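Local coordinates for protein glycerol dehydrogenase (Schizosaccharomyces pombe, PDB 1TA9) that serves glycerol assimilation as a zinc-containing enzyme, probably oxidising glycerol to dihydroxyacetone with NAD(+), at residues D99-W103 and K123-G127; C175-A179 and V217-A221; M158-K162 and A183-S189; V73-F79 and L210-D216. One frame throughout, in Å; residues are numbered along the deposited sequence.

Contacts 1, 2 and 4 sit on the six-stranded parallel sheet of this chain, the core of the NAD-binding part of this iron-containing alcohol dehydrogenase. Contact 4 joins strand 71-75, outermost within the chain, to strand 210-214; contact 1 lies at the other side of the sheet, at strand 120-125, centres about 19 Å apart. Contact 2 is about 9 Å from contact 4, sharing helix 215-220 and reaching neighbouring strand 172-176. Contact 3 ties helix 155-167 to the chain beyond that strand. Along the chain, contacts 1 and 3 are nested inside the loop that contact 4 closes, whereas contact 2 crosses contacts 3 and 4. Probable NAD(+)-binding residues thus come from several elements of one domain.

Contact 1 (D99-W103 and K123-G127); sequences DQNVW and KLVFG
The indole of Trp103, its CG anti to the carbonyl carbon (chi1 -87°), leans from the first turn of helix 100-115 onto strand 120-125, while the CG of Lys123, placed in the same way, carries its aliphatic stem to the far end of the ring. NE1 of Trp103 donates to Leu124 O over 3.1 Å. The oxygen lies in the ring plane, but the nitrogen stands above the carbonyl plane (46° out of it), and the bond is moderately bent. Lys123 CG meets Trp103 CH2 obliquely at 3.5 Å, and Val125 CG2 reaches Trp103 CD1 at 4.2 Å. At the helix start, a water bridges Gln100 N and Phe126 O. Asp99, a probable NAD(+)-binding residue, is the N-cap: its OD2 takes the nearly straight bond from Val102 N, 2.7 Å long. Asp99 CA makes a C-H...O contact with Phe126 O at 3.6 Å. A phenylalanine in place of Trp103 would probably leave Leu124 O without its indole donor and Lys123 with less ring to pack on. Within this beta-alpha-beta unit, one direct bond and one water bridge tie the helix start to segment 123-127, and the capping carboxylate is likely to be stabilised by the helix end.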
loop_
_atom_site.group_PDB
_atom_site.type_symbol
_atom_site.label_atom_id
_atom_site.label_comp_id
_atom_site.label_asym_id
_atom_site.label_seq_id
_atom_site.Cartn_x
_atom_site.Cartn_y
_atom_site.Cartn_z
ATOM N N ASP B 99 -41.584 -4.285 -36.071
ATOM C CA ASP B 99 -42.742 -5.153 -35.892
ATOM C C ASP B 99 -43.873 -4.267 -35.378
ATOM O O ASP B 99 -43.638 -3.117 -35.015
ATOM C CB ASP B 99 -42.430 -6.301 -34.914
ATOM C CG ASP B 99 -42.163 -5.825 -33.496
ATOM O OD1 ASP B 99 -41.527 -6.588 -32.735
ATOM O OD2 ASP B 99 -42.592 -4.712 -33.129
ATOM N N GLN B 100 -45.095 -4.787 -35.342
ATOM C CA GLN B 100 -46.229 -3.984 -34.905
ATOM C C GLN B 100 -46.077 -3.408 -33.503
ATOM O O GLN B 100 -46.463 -2.267 -33.249
ATOM C CB GLN B 100 -47.517 -4.803 -34.993
ATOM C CG GLN B 100 -48.774 -3.956 -34.989
ATOM C CD GLN B 100 -48.699 -2.806 -35.980
ATOM O OE1 GLN B 100 -48.271 -1.703 -35.637
ATOM N NE2 GLN B 100 -49.099 -3.065 -37.219
ATOM N N ASN B 101 -45.514 -4.198 -32.597
ATOM C CA ASN B 101 -45.317 -3.766 -31.221
ATOM C C ASN B 101 -44.481 -2.487 -31.158
ATOM O O ASN B 101 -44.843 -1.530 -30.471
ATOM C CB ASN B 101 -44.628 -4.877 -30.424
ATOM C CG ASN B 101 -44.558 -4.577 -28.940
ATOM O OD1 ASN B 101 -43.902 -5.295 -28.180
ATOM N ND2 ASN B 101 -45.238 -3.519 -28.515
ATOM N N VAL B 102 -43.364 -2.470 -31.880
ATOM C CA VAL B 102 -42.490 -1.306 -31.880
ATOM C C VAL B 102 -43.136 -0.105 -32.558
ATOM O O VAL B 102 -42.877 1.039 -32.179
ATOM C CB VAL B 102 -41.138 -1.626 -32.550
ATOM C CG1 VAL B 102 -40.275 -0.381 -32.602
ATOM C CG2 VAL B 102 -40.424 -2.717 -31.762
ATOM N N TRP B 103 -43.977 -0.354 -33.560
ATOM C CA TRP B 103 -44.659 0.746 -34.237
ATOM C C TRP B 103 -45.567 1.441 -33.232
ATOM O O TRP B 103 -45.652 2.669 -33.195
ATOM C CB TRP B 103 -45.493 0.235 -35.420
ATOM C CG TRP B 103 -44.721 0.135 -36.702
ATOM C CD1 TRP B 103 -44.351 -1.006 -37.352
ATOM C CD2 TRP B 103 -44.201 1.224 -37.473
ATOM N NE1 TRP B 103 -43.629 -0.697 -38.481
ATOM C CE2 TRP B 103 -43.521 0.666 -38.578
ATOM C CE3 TRP B 103 -44.240 2.619 -37.336
ATOM C CZ2 TRP B 103 -42.884 1.455 -39.542
ATOM C CZ3 TRP B 103 -43.605 3.405 -38.295
ATOM C CH2 TRP B 103 -42.936 2.818 -39.384
ATOM N N LYS B 123 -43.030 2.908 -44.662
ATOM C CA LYS B 123 -43.251 2.198 -43.412
ATOM C C LYS B 123 -43.549 0.724 -43.654
ATOM O O LYS B 123 -44.584 0.369 -44.222
ATOM C CB LYS B 123 -44.402 2.854 -42.646
ATOM C CG LYS B 123 -44.159 4.328 -42.334
ATOM C CD LYS B 123 -45.343 4.967 -41.622
ATOM C CE LYS B 123 -46.582 4.984 -42.503
ATOM N NZ LYS B 123 -47.730 5.649 -41.824
ATOM N N LEU B 124 -42.629 -0.132 -43.224
ATOM C CA LEU B 124 -42.787 -1.570 -43.386
ATOM C C LEU B 124 -42.942 -2.250 -42.032
ATOM O O LEU B 124 -42.349 -1.825 -41.038
ATOM C CB LEU B 124 -41.578 -2.160 -44.114
ATOM C CG LEU B 124 -41.243 -1.598 -45.495
ATOM C CD1 LEU B 124 -40.027 -2.326 -46.043
ATOM C CD2 LEU B 124 -42.433 -1.761 -46.435
ATOM N N VAL B 125 -43.743 -3.308 -41.994
ATOM C CA VAL B 125 -43.959 -4.037 -40.756
ATOM C C VAL B 125 -43.222 -5.370 -40.783
ATOM O O VAL B 125 -43.469 -6.210 -41.646
ATOM C CB VAL B 125 -45.459 -4.312 -40.513
ATOM C CG1 VAL B 125 -45.641 -5.063 -39.200
ATOM C CG2 VAL B 125 -46.229 -3.006 -40.489
ATOM N N PHE B 126 -42.307 -5.555 -39.839
ATOM C CA PHE B 126 -41.555 -6.795 -39.758
ATOM C C PHE B 126 -42.528 -7.876 -39.317
ATOM O O PHE B 126 -43.243 -7.707 -38.327
ATOM C CB PHE B 126 -40.423 -6.669 -38.736
ATOM C CG PHE B 126 -39.558 -7.891 -38.635
ATOM C CD1 PHE B 126 -39.257 -8.445 -37.394
ATOM C CD2 PHE B 126 -39.039 -8.491 -39.780
ATOM C CE1 PHE B 126 -38.453 -9.581 -37.294
ATOM C CE2 PHE B 126 -38.234 -9.627 -39.690
ATOM C CZ PHE B 126 -37.942 -10.173 -38.443
ATOM N N GLY B 127 -42.562 -8.979 -40.056
ATOM C CA GLY B 127 -43.466 -10.063 -39.721
ATOM C C GLY B 127 -43.003 -10.887 -38.535
ATOM O O GLY B 127 -43.583 -11.931 -38.236
HETATM O O HOH W 1 -45.174 -7.348 -36.373
#

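Contact 2 (C175-A179 and V217-A221); sequences CPTTA and VIVRA
Ala221 N donates to Ile218 O over 3.2 Å, near the end of segment 217-221, and both residues touch the segment 175-179 across the contact. This is the Rossmann-like part of the fold: strand 172-176 of the parallel sheet ends and passes into a loop whose Thr177, Thr178 and Ala179 probably bind NAD(+), and the short helix following strand 210-214 packs against that loop. The two segments share no hydrogen bond; the contact is apolar, methyl groups packing on backbone and on one another. Ile218 carries most of it. Its CG1 is anti to the carbonyl carbon (chi1 -53°), and a further bend at chi2 (-56°) turns CD1 onto the peptide group that links Thr177 to Thr178. Beside it, Ile218 CG2 meets Ala179 CB at 4.1 Å. Val217 flanks the isoleucine and comes at the carbonyl of the same peptide, its CG1 lying 3.5 Å from Thr177 O. One turn on, Ala221 CB touches Thr178 CG2 at 4.1 Å. Beyond the pair of segments, Phe291 and Val295 of helix 289-307 also pack on Ile218, and Asn298 binds Ala179 O. The tightest point is the methyl above the peptide: Ile218 CD1 stands over its face, 3.3 Å from Thr177 C and 3.4 Å from Thr178 N.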
loop_
_atom_site.group_PDB
_atom_site.type_symbol
_atom_site.label_atom_id
_atom_site.label_comp_id
_atom_site.label_asym_id
_atom_site.label_seq_id
_atom_site.Cartn_x
_atom_site.Cartn_y
_atom_site.Cartn_z
ATOM N N CYS B 175 -31.824 1.053 -34.595
ATOM C CA CYS B 175 -32.385 1.679 -33.406
ATOM C C CYS B 175 -32.911 0.659 -32.407
ATOM O O CYS B 175 -34.083 0.282 -32.449
ATOM C CB CYS B 175 -33.522 2.621 -33.803
ATOM S SG CYS B 175 -33.138 3.673 -35.207
ATOM N N PRO B 176 -32.051 0.195 -31.493
ATOM C CA PRO B 176 -32.493 -0.784 -30.501
ATOM C C PRO B 176 -33.538 -0.173 -29.568
ATOM O O PRO B 176 -33.414 0.985 -29.166
ATOM C CB PRO B 176 -31.197 -1.156 -29.781
ATOM C CG PRO B 176 -30.385 0.092 -29.879
ATOM C CD PRO B 176 -30.631 0.543 -31.300
ATOM N N THR B 177 -34.563 -0.950 -29.228
ATOM C CA THR B 177 -35.620 -0.468 -28.348
ATOM C C THR B 177 -35.485 -1.015 -26.925
ATOM O O THR B 177 -36.304 -0.729 -26.047
ATOM C CB THR B 177 -37.008 -0.808 -28.920
ATOM O OG1 THR B 177 -37.080 -2.207 -29.216
ATOM C CG2 THR B 177 -37.251 -0.009 -30.196
ATOM N N THR B 178 -34.438 -1.804 -26.716
ATOM C CA THR B 178 -34.110 -2.362 -25.409
ATOM C C THR B 178 -32.592 -2.465 -25.428
ATOM O O THR B 178 -31.981 -2.441 -26.493
ATOM C CB THR B 178 -34.687 -3.775 -25.190
ATOM O OG1 THR B 178 -34.204 -4.650 -26.214
ATOM C CG2 THR B 178 -36.212 -3.747 -25.211
ATOM N N ALA B 179 -31.980 -2.565 -24.258
ATOM C CA ALA B 179 -30.529 -2.678 -24.191
ATOM C C ALA B 179 -30.217 -4.068 -23.651
ATOM O O ALA B 179 -29.572 -4.206 -22.614
ATOM C CB ALA B 179 -29.970 -1.601 -23.263
ATOM N N VAL B 217 -37.310 5.228 -24.335
ATOM C CA VAL B 217 -37.889 3.953 -24.737
ATOM C C VAL B 217 -37.221 2.847 -23.921
ATOM O O VAL B 217 -37.879 1.920 -23.439
ATOM C CB VAL B 217 -37.650 3.681 -26.232
ATOM C CG1 VAL B 217 -38.116 2.271 -26.591
ATOM C CG2 VAL B 217 -38.386 4.717 -27.072
ATOM N N ILE B 218 -35.908 2.955 -23.760
ATOM C CA ILE B 218 -35.158 1.959 -23.007
ATOM C C ILE B 218 -35.575 1.900 -21.533
ATOM O O ILE B 218 -35.791 0.814 -20.989
ATOM C CB ILE B 218 -33.626 2.234 -23.081
ATOM C CG1 ILE B 218 -33.172 2.360 -24.539
ATOM C CG2 ILE B 218 -32.868 1.116 -22.390
ATOM C CD1 ILE B 218 -33.516 1.165 -25.417
ATOM N N VAL B 219 -35.710 3.056 -20.888
ATOM C CA VAL B 219 -36.067 3.083 -19.469
ATOM C C VAL B 219 -37.489 2.579 -19.195
ATOM O O VAL B 219 -37.792 2.155 -18.081
ATOM C CB VAL B 219 -35.900 4.506 -18.869
ATOM C CG1 VAL B 219 -37.099 5.372 -19.212
ATOM C CG2 VAL B 219 -35.699 4.419 -17.354
ATOM N N ARG B 220 -38.347 2.620 -20.213
ATOM C CA ARG B 220 -39.735 2.167 -20.080
ATOM C C ARG B 220 -39.891 0.660 -20.256
ATOM O O ARG B 220 -40.931 0.092 -19.927
ATOM C CB ARG B 220 -40.630 2.879 -21.104
ATOM C CG ARG B 220 -40.927 4.336 -20.789
ATOM C CD ARG B 220 -41.673 4.996 -21.949
ATOM N NE ARG B 220 -42.038 6.381 -21.658
ATOM C CZ ARG B 220 -43.055 6.738 -20.877
ATOM N NH1 ARG B 220 -43.815 5.812 -20.305
ATOM N NH2 ARG B 220 -43.313 8.024 -20.668
ATOM N N ALA B 221 -38.863 0.006 -20.778
ATOM C CA ALA B 221 -38.929 -1.436 -20.991
ATOM C C ALA B 221 -38.700 -2.193 -19.683
ATOM O O ALA B 221 -38.080 -1.672 -18.756
ATOM C CB ALA B 221 -37.888 -1.852 -22.017
#

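Contact 3 (M158-K162 and A183-S189); sequences MDSAK and AATSSLS
Lys162 NZ reaches the turn of segment 183-189 and meets three backbone carbonyls there. The firm bond of Lys162 NZ runs to Ser186 O at 2.8 Å, with the nitrogen tilted modestly (24°) from the carbonyl plane; those to Ala183 O (2.9 Å) and Ala184 O (3.3 Å) are weak. The lysine is extended beyond CG, which carries the ammonium from helix 155-167 across to the loop. One turn earlier, Met158 SD rests against Ala184 CB at 4.0 Å, an apolar touch alongside the polar cluster. Asp159 OD1 approaches Ser189 OG at 3.3 Å, a weak pairing at best. In the next shell the turn braces itself: it is a type I beta turn from Ala183 to Ser186, and Ser186 N and OG both reach Ala183 O from the same face of its plane, OG at 3.0 Å. Further out, Pro208 and Ile174 pack on the stem of Lys162, and Thr299 of helix 289-307 packs on Ala184. Met158, Asp159, Ser186 and Leu188 probably line the NAD(+) site. A buried ammonium near three carbonyl oxygens, one firmly bonded, is probably stabilised in its charged form and ties the loop to helix 155-167, both carrying probable NAD(+)-binding residues.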
loop_
_atom_site.group_PDB
_atom_site.type_symbol
_atom_site.label_atom_id
_atom_site.label_comp_id
_atom_site.label_asym_id
_atom_site.label_seq_id
_atom_site.Cartn_x
_atom_site.Cartn_y
_atom_site.Cartn_z
ATOM N N MET B 158 -33.346 -5.744 -36.177
ATOM C CA MET B 158 -32.054 -5.130 -36.460
ATOM C C MET B 158 -31.271 -5.925 -37.501
ATOM O O MET B 158 -30.642 -5.347 -38.386
ATOM C CB MET B 158 -31.236 -4.990 -35.169
ATOM C CG MET B 158 -31.815 -3.979 -34.180
ATOM S SD MET B 158 -30.717 -3.571 -32.787
ATOM C CE MET B 158 -31.413 -4.611 -31.487
ATOM N N ASP B 159 -31.311 -7.251 -37.404
ATOM C CA ASP B 159 -30.598 -8.076 -38.367
ATOM C C ASP B 159 -31.267 -8.046 -39.735
ATOM O O ASP B 159 -30.595 -8.110 -40.763
ATOM C CB ASP B 159 -30.478 -9.512 -37.855
ATOM C CG ASP B 159 -29.469 -9.634 -36.734
ATOM O OD1 ASP B 159 -28.345 -9.117 -36.900
ATOM O OD2 ASP B 159 -29.789 -10.241 -35.693
ATOM N N SER B 160 -32.591 -7.941 -39.747
ATOM C CA SER B 160 -33.323 -7.881 -41.006
ATOM C C SER B 160 -32.956 -6.584 -41.728
ATOM O O SER B 160 -32.792 -6.563 -42.951
ATOM C CB SER B 160 -34.832 -7.929 -40.745
ATOM O OG SER B 160 -35.213 -9.182 -40.196
ATOM N N ALA B 161 -32.812 -5.509 -40.958
ATOM C CA ALA B 161 -32.460 -4.209 -41.517
ATOM C C ALA B 161 -31.065 -4.228 -42.140
ATOM O O ALA B 161 -30.855 -3.687 -43.226
ATOM C CB ALA B 161 -32.532 -3.139 -40.432
ATOM N N LYS B 162 -30.116 -4.855 -41.449
ATOM C CA LYS B 162 -28.745 -4.943 -41.935
ATOM C C LYS B 162 -28.687 -5.761 -43.218
ATOM O O LYS B 162 -27.964 -5.421 -44.154
ATOM C CB LYS B 162 -27.842 -5.589 -40.875
ATOM C CG LYS B 162 -27.683 -4.766 -39.603
ATOM C CD LYS B 162 -26.837 -5.494 -38.568
ATOM C CE LYS B 162 -26.784 -4.711 -37.259
ATOM N NZ LYS B 162 -25.973 -5.397 -36.206
ATOM N N ALA B 183 -25.609 -6.582 -29.942
ATOM C CA ALA B 183 -25.682 -6.874 -31.371
ATOM C C ALA B 183 -25.843 -5.632 -32.250
ATOM O O ALA B 183 -25.410 -5.621 -33.403
ATOM C CB ALA B 183 -26.830 -7.840 -31.641
ATOM N N ALA B 184 -26.454 -4.589 -31.700
ATOM C CA ALA B 184 -26.714 -3.360 -32.445
ATOM C C ALA B 184 -25.576 -2.818 -33.317
ATOM O O ALA B 184 -25.750 -2.602 -34.514
ATOM C CB ALA B 184 -27.192 -2.270 -31.478
ATOM N N THR B 185 -24.409 -2.609 -32.727
ATOM C CA THR B 185 -23.283 -2.036 -33.460
ATOM C C THR B 185 -22.470 -2.976 -34.336
ATOM O O THR B 185 -21.651 -2.511 -35.127
ATOM C CB THR B 185 -22.268 -1.400 -32.498
ATOM O OG1 THR B 185 -21.576 -2.445 -31.801
ATOM C CG2 THR B 185 -22.970 -0.496 -31.489
ATOM N N SER B 186 -22.686 -4.281 -34.212
ATOM C CA SER B 186 -21.874 -5.242 -34.952
ATOM C C SER B 186 -22.158 -5.479 -36.427
ATOM O O SER B 186 -23.255 -5.221 -36.931
ATOM C CB SER B 186 -21.886 -6.592 -34.233
ATOM O OG SER B 186 -23.105 -7.270 -34.455
ATOM N N SER B 187 -21.138 -5.999 -37.099
ATOM C CA SER B 187 -21.193 -6.321 -38.517
ATOM C C SER B 187 -21.598 -7.781 -38.654
ATOM O O SER B 187 -21.543 -8.348 -39.744
ATOM C CB SER B 187 -19.815 -6.137 -39.149
ATOM O OG SER B 187 -19.269 -4.873 -38.831
ATOM N N LEU B 188 -21.990 -8.387 -37.539
ATOM C CA LEU B 188 -22.379 -9.792 -37.533
ATOM C C LEU B 188 -23.883 -9.994 -37.584
ATOM O O LEU B 188 -24.667 -9.073 -37.358
ATOM C CB LEU B 188 -21.866 -10.499 -36.274
ATOM C CG LEU B 188 -20.460 -10.255 -35.725
ATOM C CD1 LEU B 188 -20.171 -11.319 -34.674
ATOM C CD2 LEU B 188 -19.430 -10.319 -36.830
ATOM N N SER B 189 -24.266 -11.231 -37.868
ATOM C CA SER B 189 -25.662 -11.633 -37.920
ATOM C C SER B 189 -25.714 -13.100 -37.541
ATOM O O SER B 189 -25.206 -13.958 -38.267
ATOM C CB SER B 189 -26.241 -11.427 -39.320
ATOM O OG SER B 189 -26.562 -10.063 -39.527
#

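Contact 4 (V73-F79 and L210-D216); sequences VQGRHAF and LIFIDTD
Strands 73-75 and 210-214 run parallel, 4° apart with their axes 4.8 Å from each other, and Val73 N to Ile211 O, Ile213 N to Val73 O and Gly75 N to Ile213 O form the ladder between them. Gly75 O then accepts from Thr215 N and Ala78 N, on opposite faces of its plane, as the chain makes a type II turn from Gly75 to Ala78. Asp214, its CG anti to the backbone N (chi1 -177°), puts its carboxylate into that turn: OD2 takes His77 N at 2.8 Å and Asp216 N at 2.9 Å, the latter an N-cap bond to helix 215-220, and OD1 takes Phe79 N at 3.1 Å. The amides of His77 and Phe79 both come from above the carboxylate plane. Asp214 CB sits over the Phe79 ring, 3.4 Å from its centroid, a CH-pi contact. The edge of that ring points at the face of Phe212 in an offset edge-to-face pair, planes at 64°. With an alanine in place of Asp214, the amides of His77, Phe79 and Asp216 would probably lose their common acceptor and the turn would be less firmly fixed. Arg76 NE and NH2 both grip Asp216 OD2, NE at 2.9 Å. Asp216 OD1 pairs with Arg220, and Arg76 NH1 with Asp412 of a third subunit; Val73 and Gln74 continue the sheet antiparallel into a second subunit. The three amides, one of them at the helix start, probably stabilise a negative Asp214, joining strand, turn and helix at one buried carboxylate.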
loop_
_atom_site.group_PDB
_atom_site.type_symbol
_atom_site.label_atom_id
_atom_site.label_comp_id
_atom_site.label_asym_id
_atom_site.label_seq_id
_atom_site.Cartn_x
_atom_site.Cartn_y
_atom_site.Cartn_z
ATOM N N VAL B 73 -25.506 7.393 -31.381
ATOM C CA VAL B 73 -26.236 8.488 -30.746
ATOM C C VAL B 73 -27.200 7.942 -29.709
ATOM O O VAL B 73 -28.024 7.086 -30.017
ATOM C CB VAL B 73 -27.029 9.289 -31.797
ATOM C CG1 VAL B 73 -27.775 10.443 -31.133
ATOM C CG2 VAL B 73 -26.079 9.803 -32.871
ATOM N N GLN B 74 -27.095 8.456 -28.487
ATOM C CA GLN B 74 -27.923 8.009 -27.372
ATOM C C GLN B 74 -28.464 9.186 -26.546
ATOM O O GLN B 74 -27.701 10.032 -26.081
ATOM C CB GLN B 74 -27.074 7.098 -26.481
ATOM C CG GLN B 74 -27.722 6.648 -25.196
ATOM C CD GLN B 74 -26.719 6.009 -24.252
ATOM O OE1 GLN B 74 -25.918 5.169 -24.661
ATOM N NE2 GLN B 74 -26.763 6.401 -22.982
ATOM N N GLY B 75 -29.780 9.233 -26.354
ATOM C CA GLY B 75 -30.355 10.316 -25.572
ATOM C C GLY B 75 -31.837 10.126 -25.310
ATOM O O GLY B 75 -32.516 9.408 -26.040
ATOM N N ARG B 76 -32.347 10.772 -24.267
ATOM C CA ARG B 76 -33.756 10.641 -23.934
ATOM C C ARG B 76 -34.602 11.458 -24.903
ATOM O O ARG B 76 -34.360 12.650 -25.094
ATOM C CB ARG B 76 -34.012 11.103 -22.500
ATOM C CG ARG B 76 -35.373 10.670 -21.992
ATOM C CD ARG B 76 -35.597 11.040 -20.545
ATOM N NE ARG B 76 -36.717 10.275 -20.011
ATOM C CZ ARG B 76 -37.108 10.284 -18.742
ATOM N NH1 ARG B 76 -36.476 11.032 -17.847
ATOM N NH2 ARG B 76 -38.128 9.523 -18.366
ATOM N N HIS B 77 -35.588 10.804 -25.511
ATOM C CA HIS B 77 -36.482 11.438 -26.481
ATOM C C HIS B 77 -35.747 11.696 -27.793
ATOM O O HIS B 77 -36.223 12.443 -28.646
ATOM C CB HIS B 77 -37.027 12.761 -25.929
ATOM C CG HIS B 77 -37.723 12.622 -24.610
ATOM N ND1 HIS B 77 -38.818 11.807 -24.432
ATOM C CD2 HIS B 77 -37.470 13.183 -23.404
ATOM C CE1 HIS B 77 -39.212 11.872 -23.171
ATOM N NE2 HIS B 77 -38.410 12.699 -22.527
ATOM N N ALA B 78 -34.591 11.058 -27.953
ATOM C CA ALA B 78 -33.776 11.228 -29.151
ATOM C C ALA B 78 -34.530 10.989 -30.454
ATOM O O ALA B 78 -34.256 11.650 -31.453
ATOM C CB ALA B 78 -32.555 10.315 -29.083
ATOM N N PHE B 79 -35.474 10.050 -30.457
ATOM C CA PHE B 79 -36.224 9.775 -31.677
ATOM C C PHE B 79 -36.968 11.008 -32.188
ATOM O O PHE B 79 -37.336 11.064 -33.358
ATOM C CB PHE B 79 -37.222 8.626 -31.476
ATOM C CG PHE B 79 -36.580 7.267 -31.340
ATOM C CD1 PHE B 79 -35.284 7.036 -31.795
ATOM C CD2 PHE B 79 -37.291 6.206 -30.787
ATOM C CE1 PHE B 79 -34.706 5.764 -31.701
ATOM C CE2 PHE B 79 -36.725 4.935 -30.690
ATOM C CZ PHE B 79 -35.426 4.714 -31.151
ATOM N N LEU B 210 -25.198 3.936 -38.393
ATOM C CA LEU B 210 -25.603 4.661 -37.197
ATOM C C LEU B 210 -26.394 3.790 -36.238
ATOM O O LEU B 210 -27.292 3.060 -36.653
ATOM C CB LEU B 210 -26.472 5.872 -37.573
ATOM C CG LEU B 210 -27.263 6.555 -36.444
ATOM C CD1 LEU B 210 -26.327 7.303 -35.509
ATOM C CD2 LEU B 210 -28.278 7.524 -37.048
ATOM N N ILE B 211 -26.033 3.849 -34.959
ATOM C CA ILE B 211 -26.772 3.139 -33.918
ATOM C C ILE B 211 -27.433 4.316 -33.202
ATOM O O ILE B 211 -26.752 5.204 -32.691
ATOM C CB ILE B 211 -25.851 2.348 -32.967
ATOM C CG1 ILE B 211 -25.527 0.967 -33.562
ATOM C CG2 ILE B 211 -26.574 2.094 -31.653
ATOM C CD1 ILE B 211 -25.042 0.968 -34.993
ATOM N N PHE B 212 -28.760 4.321 -33.196
ATOM C CA PHE B 212 -29.554 5.419 -32.648
ATOM C C PHE B 212 -30.433 4.889 -31.521
ATOM O O PHE B 212 -31.305 4.051 -31.748
ATOM C CB PHE B 212 -30.392 5.981 -33.807
ATOM C CG PHE B 212 -31.107 7.269 -33.508
ATOM C CD1 PHE B 212 -30.548 8.230 -32.679
ATOM C CD2 PHE B 212 -32.326 7.541 -34.122
ATOM C CE1 PHE B 212 -31.198 9.451 -32.463
ATOM C CE2 PHE B 212 -32.979 8.751 -33.915
ATOM C CZ PHE B 212 -32.414 9.708 -33.083
ATOM N N ILE B 213 -30.199 5.382 -30.308
ATOM C CA ILE B 213 -30.940 4.911 -29.139
ATOM C C ILE B 213 -31.685 5.996 -28.382
ATOM O O ILE B 213 -31.094 6.999 -27.982
ATOM C CB ILE B 213 -29.989 4.230 -28.125
ATOM C CG1 ILE B 213 -29.189 3.128 -28.815
ATOM C CG2 ILE B 213 -30.789 3.658 -26.948
ATOM C CD1 ILE B 213 -28.128 2.507 -27.929
ATOM N N ASP B 214 -32.982 5.786 -28.173
ATOM C CA ASP B 214 -33.795 6.729 -27.416
ATOM C C ASP B 214 -33.933 6.102 -26.030
ATOM O O ASP B 214 -34.611 5.091 -25.857
ATOM C CB ASP B 214 -35.166 6.909 -28.078
ATOM C CG ASP B 214 -36.030 7.949 -27.373
ATOM O OD1 ASP B 214 -36.807 8.647 -28.065
ATOM O OD2 ASP B 214 -35.949 8.063 -26.131
ATOM N N THR B 215 -33.272 6.697 -25.042
ATOM C CA THR B 215 -33.291 6.150 -23.693
ATOM C C THR B 215 -34.626 6.245 -22.954
ATOM O O THR B 215 -34.796 5.626 -21.902
ATOM C CB THR B 215 -32.169 6.767 -22.847
ATOM O OG1 THR B 215 -32.218 8.192 -22.945
ATOM C CG2 THR B 215 -30.810 6.279 -23.349
ATOM N N ASP B 216 -35.577 7.006 -23.490
ATOM C CA ASP B 216 -36.883 7.081 -22.842
ATOM C C ASP B 216 -37.588 5.767 -23.154
ATOM O O ASP B 216 -38.364 5.248 -22.349
ATOM C CB ASP B 216 -37.702 8.259 -23.368
ATOM C CG ASP B 216 -38.981 8.468 -22.577
ATOM O OD1 ASP B 216 -40.067 8.106 -23.078
ATOM O OD2 ASP B 216 -38.896 8.983 -21.440
#